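VIN1 (Oscarella pearsei, PDB 6BFI) binds actin filaments, as a sponge homolog of vinculin, and may play a role in cell-cell adhesion. Local coordinates at residues Val677-Asp682 / Val695-Ala699; Met651-Met657 / Arg700-Met704; Gln201-Leu205 / Val234-Leu238; Ala451-Ala456 / Tyr471-Val475. All blocks are in the same frame, centred on the assembly; numbering follows the deposited sequence.

Contact 1: residues Val677-Asp682 / Val695-Ala699; sequences VFREAD and VKQMA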
loop_
_atom_site.group_PDB
_atom_site.type_symbol
_atom_site.label_atom_id
_atom_site.label_comp_id
_atom_site.label_asym_id
_atom_site.label_seq_id
_atom_site.Cartn_x
_atom_site.Cartn_y
_atom_site.Cartn_z
ATOM N N VAL A 677 11.509 -18.471 -0.359
ATOM C CA VAL A 677 11.947 -17.815 0.872
ATOM C C VAL A 677 13.373 -18.231 1.222
ATOM O O VAL A 677 14.242 -17.385 1.478
ATOM C CB VAL A 677 10.973 -18.122 2.021
ATOM C CG1 VAL A 677 11.595 -17.754 3.347
ATOM C CG2 VAL A 677 9.681 -17.366 1.819
ATOM N N PHE A 678 13.630 -19.543 1.241
ATOM C CA PHE A 678 14.964 -20.043 1.555
ATOM C C PHE A 678 16.008 -19.459 0.613
ATOM O O PHE A 678 17.126 -19.142 1.032
ATOM C CB PHE A 678 14.979 -21.572 1.488
ATOM C CG PHE A 678 16.319 -22.183 1.786
ATOM C CD1 PHE A 678 16.693 -22.459 3.090
ATOM C CD2 PHE A 678 17.202 -22.486 0.763
ATOM C CE1 PHE A 678 17.927 -23.020 3.368
ATOM C CE2 PHE A 678 18.434 -23.047 1.035
ATOM C CZ PHE A 678 18.796 -23.315 2.341
ATOM N N ARG A 679 15.658 -19.303 -0.663
ATOM C CA ARG A 679 16.602 -18.742 -1.620
ATOM C C ARG A 679 16.784 -17.246 -1.414
ATOM O O ARG A 679 17.881 -16.723 -1.634
ATOM C CB ARG A 679 16.133 -19.034 -3.042
ATOM C CG ARG A 679 17.220 -18.921 -4.085
ATOM C CD ARG A 679 16.863 -19.720 -5.325
ATOM N NE ARG A 679 16.652 -21.137 -5.032
ATOM C CZ ARG A 679 15.457 -21.720 -4.961
ATOM N NH1 ARG A 679 14.359 -21.006 -5.166
ATOM N NH2 ARG A 679 15.361 -23.014 -4.686
ATOM N N GLU A 680 15.729 -16.543 -0.996
ATOM C CA GLU A 680 15.876 -15.125 -0.684
ATOM C C GLU A 680 16.820 -14.920 0.493
ATOM O O GLU A 680 17.678 -14.029 0.465
ATOM C CB GLU A 680 14.509 -14.502 -0.391
ATOM C CG GLU A 680 14.557 -13.020 -0.041
ATOM C CD GLU A 680 14.956 -12.153 -1.219
ATOM O OE1 GLU A 680 14.724 -12.571 -2.373
ATOM O OE2 GLU A 680 15.504 -11.054 -0.989
ATOM N N ALA A 681 16.687 -15.741 1.535
ATOM C CA ALA A 681 17.541 -15.598 2.707
ATOM C C ALA A 681 18.913 -16.241 2.536
ATOM O O ALA A 681 19.820 -15.935 3.319
ATOM C CB ALA A 681 16.848 -16.194 3.935
ATOM N N ASP A 682 19.095 -17.102 1.533
ATOM C CA ASP A 682 20.334 -17.865 1.416
ATOM C C ASP A 682 21.491 -17.021 0.901
ATOM O O ASP A 682 22.652 -17.335 1.185
ATOM C CB ASP A 682 20.124 -19.076 0.503
ATOM C CG ASP A 682 21.284 -20.055 0.552
ATOM O OD1 ASP A 682 21.884 -20.217 1.637
ATOM O OD2 ASP A 682 21.599 -20.663 -0.493
ATOM N N VAL A 695 14.455 -17.026 9.396
ATOM C CA VAL A 695 13.758 -17.171 8.122
ATOM C C VAL A 695 14.143 -18.480 7.440
ATOM O O VAL A 695 13.287 -19.179 6.886
ATOM C CB VAL A 695 14.034 -15.954 7.225
ATOM C CG1 VAL A 695 13.494 -16.205 5.847
ATOM C CG2 VAL A 695 13.395 -14.710 7.818
ATOM N N LYS A 696 15.431 -18.833 7.464
ATOM C CA LYS A 696 15.856 -20.108 6.892
ATOM C C LYS A 696 15.202 -21.275 7.620
ATOM O O LYS A 696 14.684 -22.206 6.989
ATOM C CB LYS A 696 17.378 -20.227 6.939
ATOM C CG LYS A 696 18.081 -19.815 5.657
ATOM C CD LYS A 696 19.585 -19.988 5.786
ATOM C CE LYS A 696 20.287 -19.746 4.465
ATOM N NZ LYS A 696 21.769 -19.870 4.587
ATOM N N GLN A 697 15.214 -21.238 8.956
ATOM C CA GLN A 697 14.548 -22.282 9.730
ATOM C C GLN A 697 13.069 -22.375 9.370
ATOM O O GLN A 697 12.524 -23.477 9.219
ATOM C CB GLN A 697 14.724 -22.009 11.225
ATOM C CG GLN A 697 14.191 -23.099 12.142
ATOM C CD GLN A 697 15.180 -24.233 12.358
ATOM O OE1 GLN A 697 16.030 -24.508 11.510
ATOM N NE2 GLN A 697 15.076 -24.892 13.506
ATOM N N MET A 698 12.408 -21.225 9.208
ATOM C CA MET A 698 10.996 -21.224 8.843
ATOM C C MET A 698 10.781 -21.839 7.466
ATOM O O MET A 698 9.788 -22.540 7.238
ATOM C CB MET A 698 10.447 -19.798 8.890
ATOM C CG MET A 698 8.937 -19.708 8.761
ATOM S SD MET A 698 8.330 -18.023 8.971
ATOM C CE MET A 698 9.198 -17.539 10.462
ATOM N N ALA A 699 11.703 -21.588 6.533
ATOM C CA ALA A 699 11.603 -22.201 5.212
ATOM C C ALA A 699 11.736 -23.717 5.301
ATOM O O ALA A 699 10.955 -24.455 4.688
ATOM C CB ALA A 699 12.665 -21.619 4.280
#

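Contact 2: residues Met651-Met657 / Arg700-Met704; sequences MQEAEEM and RKMAM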
loop_
_atom_site.group_PDB
_atom_site.type_symbol
_atom_site.label_atom_id
_atom_site.label_comp_id
_atom_site.label_asym_id
_atom_site.label_seq_id
_atom_site.Cartn_x
_atom_site.Cartn_y
_atom_site.Cartn_z
ATOM N N MET A 651 15.324 -30.691 10.255
ATOM C CA MET A 651 15.811 -29.528 9.524
ATOM C C MET A 651 16.931 -29.893 8.560
ATOM O O MET A 651 17.139 -29.192 7.564
ATOM C CB MET A 651 16.278 -28.454 10.505
ATOM C CG MET A 651 15.221 -28.035 11.516
ATOM S SD MET A 651 13.761 -27.291 10.763
ATOM C CE MET A 651 12.599 -28.656 10.786
ATOM N N GLN A 652 17.663 -30.975 8.837
ATOM C CA GLN A 652 18.690 -31.433 7.904
ATOM C C GLN A 652 18.059 -32.000 6.639
ATOM O O GLN A 652 18.484 -31.681 5.520
ATOM C CB GLN A 652 19.585 -32.475 8.579
ATOM C CG GLN A 652 20.444 -33.282 7.615
ATOM C CD GLN A 652 21.512 -32.451 6.928
ATOM O OE1 GLN A 652 21.886 -31.378 7.403
ATOM N NE2 GLN A 652 22.010 -32.947 5.801
ATOM N N GLU A 653 17.036 -32.847 6.799
ATOM C CA GLU A 653 16.314 -33.351 5.636
ATOM C C GLU A 653 15.667 -32.209 4.863
ATOM O O GLU A 653 15.640 -32.225 3.626
ATOM C CB GLU A 653 15.262 -34.371 6.068
ATOM C CG GLU A 653 14.437 -34.924 4.917
ATOM C CD GLU A 653 13.299 -35.805 5.387
ATOM O OE1 GLU A 653 13.282 -36.170 6.582
ATOM O OE2 GLU A 653 12.419 -36.130 4.561
ATOM N N ALA A 654 15.146 -31.205 5.575
ATOM C CA ALA A 654 14.588 -30.044 4.890
ATOM C C ALA A 654 15.662 -29.254 4.151
ATOM O O ALA A 654 15.387 -28.685 3.088
ATOM C CB ALA A 654 13.854 -29.150 5.888
ATOM N N GLU A 655 16.882 -29.204 4.692
ATOM C CA GLU A 655 17.988 -28.571 3.980
ATOM C C GLU A 655 18.296 -29.313 2.687
ATOM O O GLU A 655 18.452 -28.697 1.624
ATOM C CB GLU A 655 19.228 -28.519 4.874
ATOM C CG GLU A 655 19.276 -27.337 5.824
ATOM C CD GLU A 655 19.878 -26.100 5.187
ATOM O OE1 GLU A 655 20.827 -26.242 4.387
ATOM O OE2 GLU A 655 19.400 -24.985 5.483
ATOM N N GLU A 656 18.391 -30.644 2.762
ATOM C CA GLU A 656 18.645 -31.426 1.557
ATOM C C GLU A 656 17.524 -31.254 0.539
ATOM O O GLU A 656 17.777 -31.218 -0.671
ATOM C CB GLU A 656 18.827 -32.900 1.908
ATOM C CG GLU A 656 20.128 -33.205 2.628
ATOM C CD GLU A 656 20.449 -34.684 2.631
ATOM O OE1 GLU A 656 19.709 -35.451 1.979
ATOM O OE2 GLU A 656 21.440 -35.079 3.282
ATOM N N MET A 657 16.279 -31.143 1.007
ATOM C CA MET A 657 15.165 -30.924 0.089
ATOM C C MET A 657 15.268 -29.562 -0.585
ATOM O O MET A 657 15.093 -29.446 -1.803
ATOM C CB MET A 657 13.832 -31.052 0.828
ATOM C CG MET A 657 13.456 -32.467 1.225
ATOM S SD MET A 657 11.711 -32.594 1.665
ATOM C CE MET A 657 11.548 -31.243 2.826
ATOM N N ARG A 700 12.725 -24.197 6.063
ATOM C CA ARG A 700 12.878 -25.636 6.266
ATOM C C ARG A 700 11.596 -26.247 6.822
ATOM O O ARG A 700 11.079 -27.242 6.293
ATOM C CB ARG A 700 14.053 -25.909 7.209
ATOM C CG ARG A 700 15.391 -25.346 6.752
ATOM C CD ARG A 700 16.484 -25.652 7.768
ATOM N NE ARG A 700 17.744 -24.986 7.448
ATOM C CZ ARG A 700 18.258 -23.975 8.141
ATOM N NH1 ARG A 700 17.627 -23.506 9.208
ATOM N NH2 ARG A 700 19.411 -23.435 7.770
ATOM N N LYS A 701 11.062 -25.646 7.890
ATOM C CA LYS A 701 9.833 -26.150 8.494
ATOM C C LYS A 701 8.681 -26.159 7.497
ATOM O O LYS A 701 7.888 -27.109 7.465
ATOM C CB LYS A 701 9.478 -25.310 9.720
ATOM C CG LYS A 701 10.487 -25.413 10.859
ATOM C CD LYS A 701 10.138 -24.454 11.988
ATOM C CE LYS A 701 11.070 -24.625 13.175
ATOM N NZ LYS A 701 10.977 -25.989 13.761
ATOM N N MET A 702 8.578 -25.121 6.664
ATOM C CA MET A 702 7.482 -25.061 5.699
ATOM C C MET A 702 7.620 -26.145 4.636
ATOM O O MET A 702 6.615 -26.709 4.181
ATOM C CB MET A 702 7.420 -23.675 5.057
ATOM C CG MET A 702 6.227 -23.470 4.136
ATOM S SD MET A 702 4.634 -23.400 4.995
ATOM C CE MET A 702 4.769 -21.826 5.843
ATOM N N ALA A 703 8.858 -26.450 4.227
ATOM C CA ALA A 703 9.078 -27.569 3.316
ATOM C C ALA A 703 8.662 -28.887 3.959
ATOM O O ALA A 703 8.045 -29.745 3.306
ATOM C CB ALA A 703 10.545 -27.620 2.887
ATOM N N MET A 704 8.988 -29.068 5.244
ATOM C CA MET A 704 8.525 -30.259 5.950
ATOM C C MET A 704 7.004 -30.332 5.964
ATOM O O MET A 704 6.426 -31.414 5.792
ATOM C CB MET A 704 9.078 -30.283 7.374
ATOM C CG MET A 704 10.592 -30.346 7.441
ATOM S SD MET A 704 11.262 -31.624 6.363
ATOM C CE MET A 704 10.569 -33.105 7.096
#

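Contact 3: residues Gln201-Leu205 / Val234-Leu238; sequences QIPIL and VIQKL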
loop_
_atom_site.group_PDB
_atom_site.type_symbol
_atom_site.label_atom_id
_atom_site.label_comp_id
_atom_site.label_asym_id
_atom_site.label_seq_id
_atom_site.Cartn_x
_atom_site.Cartn_y
_atom_site.Cartn_z
ATOM N N GLN A 201 -19.244 13.789 1.575
ATOM C CA GLN A 201 -20.008 14.064 0.365
ATOM C C GLN A 201 -21.449 14.494 0.618
ATOM O O GLN A 201 -22.060 15.084 -0.281
ATOM C CB GLN A 201 -20.009 12.841 -0.557
ATOM C CG GLN A 201 -18.693 12.613 -1.282
ATOM C CD GLN A 201 -18.208 13.846 -2.017
ATOM O OE1 GLN A 201 -18.852 14.319 -2.953
ATOM N NE2 GLN A 201 -17.068 14.374 -1.595
ATOM N N ILE A 202 -22.015 14.218 1.792
ATOM C CA ILE A 202 -23.401 14.625 2.056
ATOM C C ILE A 202 -23.611 16.136 1.895
ATOM O O ILE A 202 -24.469 16.555 1.088
ATOM C CB ILE A 202 -23.860 14.152 3.447
ATOM C CG1 ILE A 202 -23.974 12.629 3.476
ATOM C CG2 ILE A 202 -25.186 14.798 3.821
ATOM C CD1 ILE A 202 -24.868 12.083 2.389
ATOM N N PRO A 203 -22.877 17.000 2.616
ATOM C CA PRO A 203 -23.134 18.442 2.466
ATOM C C PRO A 203 -22.799 18.966 1.081
ATOM O O PRO A 203 -23.393 19.961 0.646
ATOM C CB PRO A 203 -22.244 19.075 3.543
ATOM C CG PRO A 203 -21.133 18.106 3.714
ATOM C CD PRO A 203 -21.752 16.753 3.544
ATOM N N ILE A 204 -21.870 18.323 0.374
ATOM C CA ILE A 204 -21.616 18.694 -1.015
ATOM C C ILE A 204 -22.858 18.437 -1.855
ATOM O O ILE A 204 -23.230 19.249 -2.711
ATOM C CB ILE A 204 -20.398 17.930 -1.564
ATOM C CG1 ILE A 204 -19.264 17.915 -0.538
ATOM C CG2 ILE A 204 -19.928 18.544 -2.871
ATOM C CD1 ILE A 204 -18.850 19.278 -0.052
ATOM N N LEU A 205 -23.519 17.303 -1.616
ATOM C CA LEU A 205 -24.739 16.981 -2.345
ATOM C C LEU A 205 -25.823 18.016 -2.080
ATOM O O LEU A 205 -26.397 18.581 -3.021
ATOM C CB LEU A 205 -25.224 15.583 -1.963
ATOM C CG LEU A 205 -26.569 15.179 -2.563
ATOM C CD1 LEU A 205 -26.541 15.324 -4.073
ATOM C CD2 LEU A 205 -26.925 13.756 -2.160
ATOM N N VAL A 234 -22.004 14.175 -7.627
ATOM C CA VAL A 234 -21.948 13.842 -6.206
ATOM C C VAL A 234 -22.838 12.640 -5.902
ATOM O O VAL A 234 -22.479 11.769 -5.095
ATOM C CB VAL A 234 -22.325 15.066 -5.353
ATOM C CG1 VAL A 234 -22.227 14.731 -3.873
ATOM C CG2 VAL A 234 -21.422 16.246 -5.697
ATOM N N ILE A 235 -24.002 12.561 -6.552
ATOM C CA ILE A 235 -24.882 11.411 -6.364
ATOM C C ILE A 235 -24.179 10.129 -6.786
ATOM O O ILE A 235 -24.314 9.087 -6.135
ATOM C CB ILE A 235 -26.200 11.609 -7.133
ATOM C CG1 ILE A 235 -26.906 12.880 -6.666
ATOM C CG2 ILE A 235 -27.111 10.402 -6.952
ATOM C CD1 ILE A 235 -28.161 13.206 -7.447
ATOM N N GLN A 236 -23.420 10.181 -7.884
ATOM C CA GLN A 236 -22.734 8.983 -8.353
ATOM C C GLN A 236 -21.567 8.621 -7.442
ATOM O O GLN A 236 -21.304 7.437 -7.212
ATOM C CB GLN A 236 -22.258 9.166 -9.795
ATOM C CG GLN A 236 -23.074 8.390 -10.821
ATOM C CD GLN A 236 -22.996 6.883 -10.622
ATOM O OE1 GLN A 236 -22.064 6.373 -10.002
ATOM N NE2 GLN A 236 -23.982 6.164 -11.149
ATOM N N LYS A 237 -20.853 9.621 -6.920
ATOM C CA LYS A 237 -19.782 9.328 -5.973
ATOM C C LYS A 237 -20.333 8.638 -4.727
ATOM O O LYS A 237 -19.774 7.635 -4.258
ATOM C CB LYS A 237 -19.033 10.611 -5.605
ATOM C CG LYS A 237 -17.910 10.386 -4.604
ATOM C CD LYS A 237 -17.065 11.634 -4.384
ATOM C CE LYS A 237 -16.154 11.922 -5.567
ATOM N NZ LYS A 237 -15.232 13.067 -5.299
ATOM N N LEU A 238 -21.442 9.154 -4.188
ATOM C CA LEU A 238 -22.078 8.497 -3.048
ATOM C C LEU A 238 -22.541 7.089 -3.408
ATOM O O LEU A 238 -22.331 6.140 -2.640
ATOM C CB LEU A 238 -23.254 9.335 -2.550
ATOM C CG LEU A 238 -22.921 10.538 -1.667
ATOM C CD1 LEU A 238 -24.128 11.452 -1.530
ATOM C CD2 LEU A 238 -22.449 10.071 -0.300
#

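Contact 4: residues Ala451-Ala456 / Tyr471-Val475; sequences AVVPAA and YLRTV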
loop_
_atom_site.group_PDB
_atom_site.type_symbol
_atom_site.label_atom_id
_atom_site.label_comp_id
_atom_site.label_asym_id
_atom_site.label_seq_id
_atom_site.Cartn_x
_atom_site.Cartn_y
_atom_site.Cartn_z
ATOM N N ALA A 451 -15.242 17.742 -12.103
ATOM C CA ALA A 451 -16.315 18.588 -11.599
ATOM C C ALA A 451 -15.925 20.055 -11.469
ATOM O O ALA A 451 -16.778 20.878 -11.123
ATOM C CB ALA A 451 -16.801 18.069 -10.242
ATOM N N VAL A 452 -14.669 20.405 -11.743
ATOM C CA VAL A 452 -14.208 21.771 -11.515
ATOM C C VAL A 452 -14.728 22.712 -12.596
ATOM O O VAL A 452 -15.278 23.779 -12.300
ATOM C CB VAL A 452 -12.672 21.798 -11.420
ATOM C CG1 VAL A 452 -12.151 23.219 -11.529
ATOM C CG2 VAL A 452 -12.218 21.160 -10.116
ATOM N N VAL A 453 -14.558 22.336 -13.868
ATOM C CA VAL A 453 -15.018 23.207 -14.957
ATOM C C VAL A 453 -16.526 23.382 -14.955
ATOM O O VAL A 453 -16.992 24.514 -15.164
ATOM C CB VAL A 453 -14.467 22.699 -16.302
ATOM C CG1 VAL A 453 -15.063 23.494 -17.453
ATOM C CG2 VAL A 453 -12.944 22.793 -16.321
ATOM N N PRO A 454 -17.356 22.347 -14.747
ATOM C CA PRO A 454 -18.809 22.591 -14.722
ATOM C C PRO A 454 -19.247 23.591 -13.665
ATOM O O PRO A 454 -20.091 24.452 -13.951
ATOM C CB PRO A 454 -19.388 21.195 -14.461
ATOM C CG PRO A 454 -18.386 20.275 -15.044
ATOM C CD PRO A 454 -17.057 20.901 -14.745
ATOM N N ALA A 455 -18.698 23.510 -12.451
ATOM C CA ALA A 455 -19.097 24.438 -11.395
ATOM C C ALA A 455 -18.696 25.866 -11.740
ATOM O O ALA A 455 -19.506 26.799 -11.637
ATOM C CB ALA A 455 -18.484 24.009 -10.063
ATOM N N ALA A 456 -17.443 26.054 -12.159
ATOM C CA ALA A 456 -16.992 27.380 -12.568
ATOM C C ALA A 456 -17.804 27.904 -13.743
ATOM O O ALA A 456 -17.984 29.118 -13.877
ATOM C CB ALA A 456 -15.505 27.347 -12.919
ATOM N N TYR A 471 -20.473 26.974 -3.834
ATOM C CA TYR A 471 -20.244 25.614 -4.304
ATOM C C TYR A 471 -18.960 25.523 -5.119
ATOM O O TYR A 471 -18.186 24.569 -4.963
ATOM C CB TYR A 471 -21.436 25.120 -5.122
ATOM C CG TYR A 471 -21.339 23.651 -5.466
ATOM C CD1 TYR A 471 -21.509 22.679 -4.489
ATOM C CD2 TYR A 471 -21.068 23.236 -6.763
ATOM C CE1 TYR A 471 -21.415 21.336 -4.794
ATOM C CE2 TYR A 471 -20.975 21.896 -7.079
ATOM C CZ TYR A 471 -21.146 20.949 -6.090
ATOM O OH TYR A 471 -21.052 19.608 -6.394
ATOM N N LEU A 472 -18.713 26.509 -5.989
ATOM C CA LEU A 472 -17.460 26.537 -6.737
ATOM C C LEU A 472 -16.265 26.605 -5.799
ATOM O O LEU A 472 -15.252 25.930 -6.023
ATOM C CB LEU A 472 -17.446 27.719 -7.707
ATOM C CG LEU A 472 -16.114 28.019 -8.405
ATOM C CD1 LEU A 472 -15.628 26.818 -9.211
ATOM C CD2 LEU A 472 -16.222 29.252 -9.291
ATOM N N ARG A 473 -16.360 27.414 -4.739
ATOM C CA ARG A 473 -15.263 27.479 -3.778
ATOM C C ARG A 473 -15.066 26.140 -3.077
ATOM O O ARG A 473 -13.928 25.706 -2.856
ATOM C CB ARG A 473 -15.521 28.591 -2.762
ATOM C CG ARG A 473 -14.489 28.668 -1.651
ATOM C CD ARG A 473 -14.640 29.954 -0.860
ATOM N NE ARG A 473 -16.043 30.271 -0.608
ATOM C CZ ARG A 473 -16.461 31.349 0.050
ATOM N NH1 ARG A 473 -15.581 32.219 0.527
ATOM N NH2 ARG A 473 -17.758 31.555 0.230
ATOM N N THR A 474 -16.164 25.462 -2.733
ATOM C CA THR A 474 -16.059 24.166 -2.070
ATOM C C THR A 474 -15.369 23.142 -2.967
ATOM O O THR A 474 -14.461 22.422 -2.528
ATOM C CB THR A 474 -17.447 23.673 -1.664
ATOM O OG1 THR A 474 -18.042 24.605 -0.752
ATOM C CG2 THR A 474 -17.344 22.318 -0.996
ATOM N N VAL A 475 -15.793 23.061 -4.231
ATOM C CA VAL A 475 -15.153 22.146 -5.172
ATOM C C VAL A 475 -13.684 22.506 -5.342
ATOM O O VAL A 475 -12.817 21.625 -5.433
ATOM C CB VAL A 475 -15.900 22.155 -6.519
ATOM C CG1 VAL A 475 -15.191 21.262 -7.526
ATOM C CG2 VAL A 475 -17.337 21.703 -6.328
#

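Contact 1: residues Val677-Asp682 / Val695-Ala699
Helix 669-682 and helix 690-710 follow one another in the chain and pack side by side as an antiparallel helical hairpin: over these short segments their axes come within 8.7 Å at 157°. F678 and K696 mark the closest backbone approach, with CA atoms 5.4 Å apart. Small and beta-branched residues make up the apolar part of the interface. V677, A681, V695 and A699 all direct their CA-to-CB bonds toward the partner helix; V677 CG1 lies 3.5 Å from V695 CG1 and 4.1 Å from A699 CB, and A681 CB lies 3.9 Å from V695 CG1. F678 adds its CB, 3.6 Å from A699 CB, while its ring meets the aliphatic part of K696 (CD1 to CG, 3.9 Å) and reaches on to helix 649-659. The polar part is a single salt bridge, in which K696 NZ donates to D682 OD1 over 3.0 Å. To get there the K696 side chain extends past A681 and F678, with chi2 to chi4 all t, which explains why it has the largest area covered here. D682 also pairs with R659, so its carboxylate joins helix 649-659 to the hairpin. The helices are thus held mainly by close apolar packing, and the charge of the buried K696 is met by D682 where the hairpin approaches its turn.

Contact 2: residues Met651-Met657 / Arg700-Met704
In this all-helical vinculin-family protein the short helix 649-659 crosses helix 690-710 almost at right angles, 86° between the segments with axes 8.6 Å apart. One carboxylate oxygen takes both hydrogen bonds of the interface: E655 OE2 accepts from R700 NE at 2.6 Å and from R700 NH2 at 2.8 Å, lying near the guanidinium plane in a salt bridge. The remaining nitrogen, R700 NH1, donates to Q697 within its own helix, and E655 OE1 is taken by R659, so both charged groups have further partners. K701 brings only its aliphatic part to M651; its NZ pairs with E728 of helix 718-745. Beside this polar edge A654 packs tightly at the crossing, its CB 3.5 Å from R700 CB. M704 inserts as a knob into a hole formed by M651, E653, A654 and M657. Within that hole, M657 CE lies 3.6 Å from M704 SD and 3.8 Å from A703 CB.

Contact 3: residues Gln201-Leu205 / Val234-Leu238
Q201, V234 and L238 have the most surface covered where helix 185-215 packs against helix 224-249, and they span the interface. The segments are antiparallel at 155°, with axes 9.8 Å apart, as expected of neighbouring helices in the helical bundles from which vinculins are built. Q201 lies across the other helix: its CB is 3.7 Å from L238 CD2, its CD 3.4 Å from K237 CD, and its OE1 3.5 Å from V234 CG1. V234 uses both methyls, CG1 against L205 CB at 3.7 Å and CG2 against I204 CG2 at 3.9 Å. L238 closes the other end, where its CD1 meets L205 CD2 at 3.7 Å and I202 CD1 at 4.0 Å. L205 also reaches I235, CD1 to CG1 at 3.6 Å. The K237 amino group is bonded to Y233 within its own helix. No hydrogen bond links the two segments, so their association rests on van der Waals packing, with even Q201 and K237 meeting one another through carbon atoms.

Contact 4: residues Ala451-Ala456 / Tyr471-Val475
A451 opens the segment and makes a slight contact with V475: its carbonyl O is 4.0 Å from V475 CG1 and its CB 4.5 Å from the same methyl. On the next residue, V452, the side chain packs CG2 against V475 CG1 at 3.9 Å, and the carbonyl O lies 4.3 Å from L472 CD1. That O also accepts the backbone N of A456 at 3.1 Å, a helical i to i+4 bond. V452 and V475 pair at this end of the interface, their CA atoms 6.4 Å apart. P454, out of reach of the partner segment, packs on D226 and F229 of helix 224-249. The two helices form a helical hairpin, antiparallel at 161° with axes 9.2 Å apart, set among further helices in an all-helical fold of the vinculin family. A455 comes one turn after V452 and points its CB toward the partner; its CA lies 5.4 Å from that of L472, an approach that its small side chain permits. A455 CB is 4.1 Å from L472 CD1 and 4.3 Å from Y471 CD2, on a ring that continues to helix 185-215. A456 completes the segment beside the same leucine methyl: L472 CD1 is 3.5 Å from A456 N and 3.7 Å from A456 CB, while F403 of helix 399-427 and A390 of helix 381-390 cover A456 from outside the hairpin.

In the fold
From the N terminus, contact 3 comes first and joins helices 185-215 and 224-249, closing a loop with 28 residues between its segments. Contact 4 follows in series, closing a hairpin of helices 452-460 and 466-493 with 14 residues between its segments. Although distant in sequence, these two adjoin: Y471 and T474 pack on I204, and Y471 also on V234, joining the two helix pairs. On the opposite side of the chain's centre, contact 2 ties helix 649-659 to helix 690-710, and the shorter loop of contact 1 falls within its span. These share helix 690-710 and touch through F678 and E655, whereas their centres lie 50 to 63 Å from those of contacts 3 and 4.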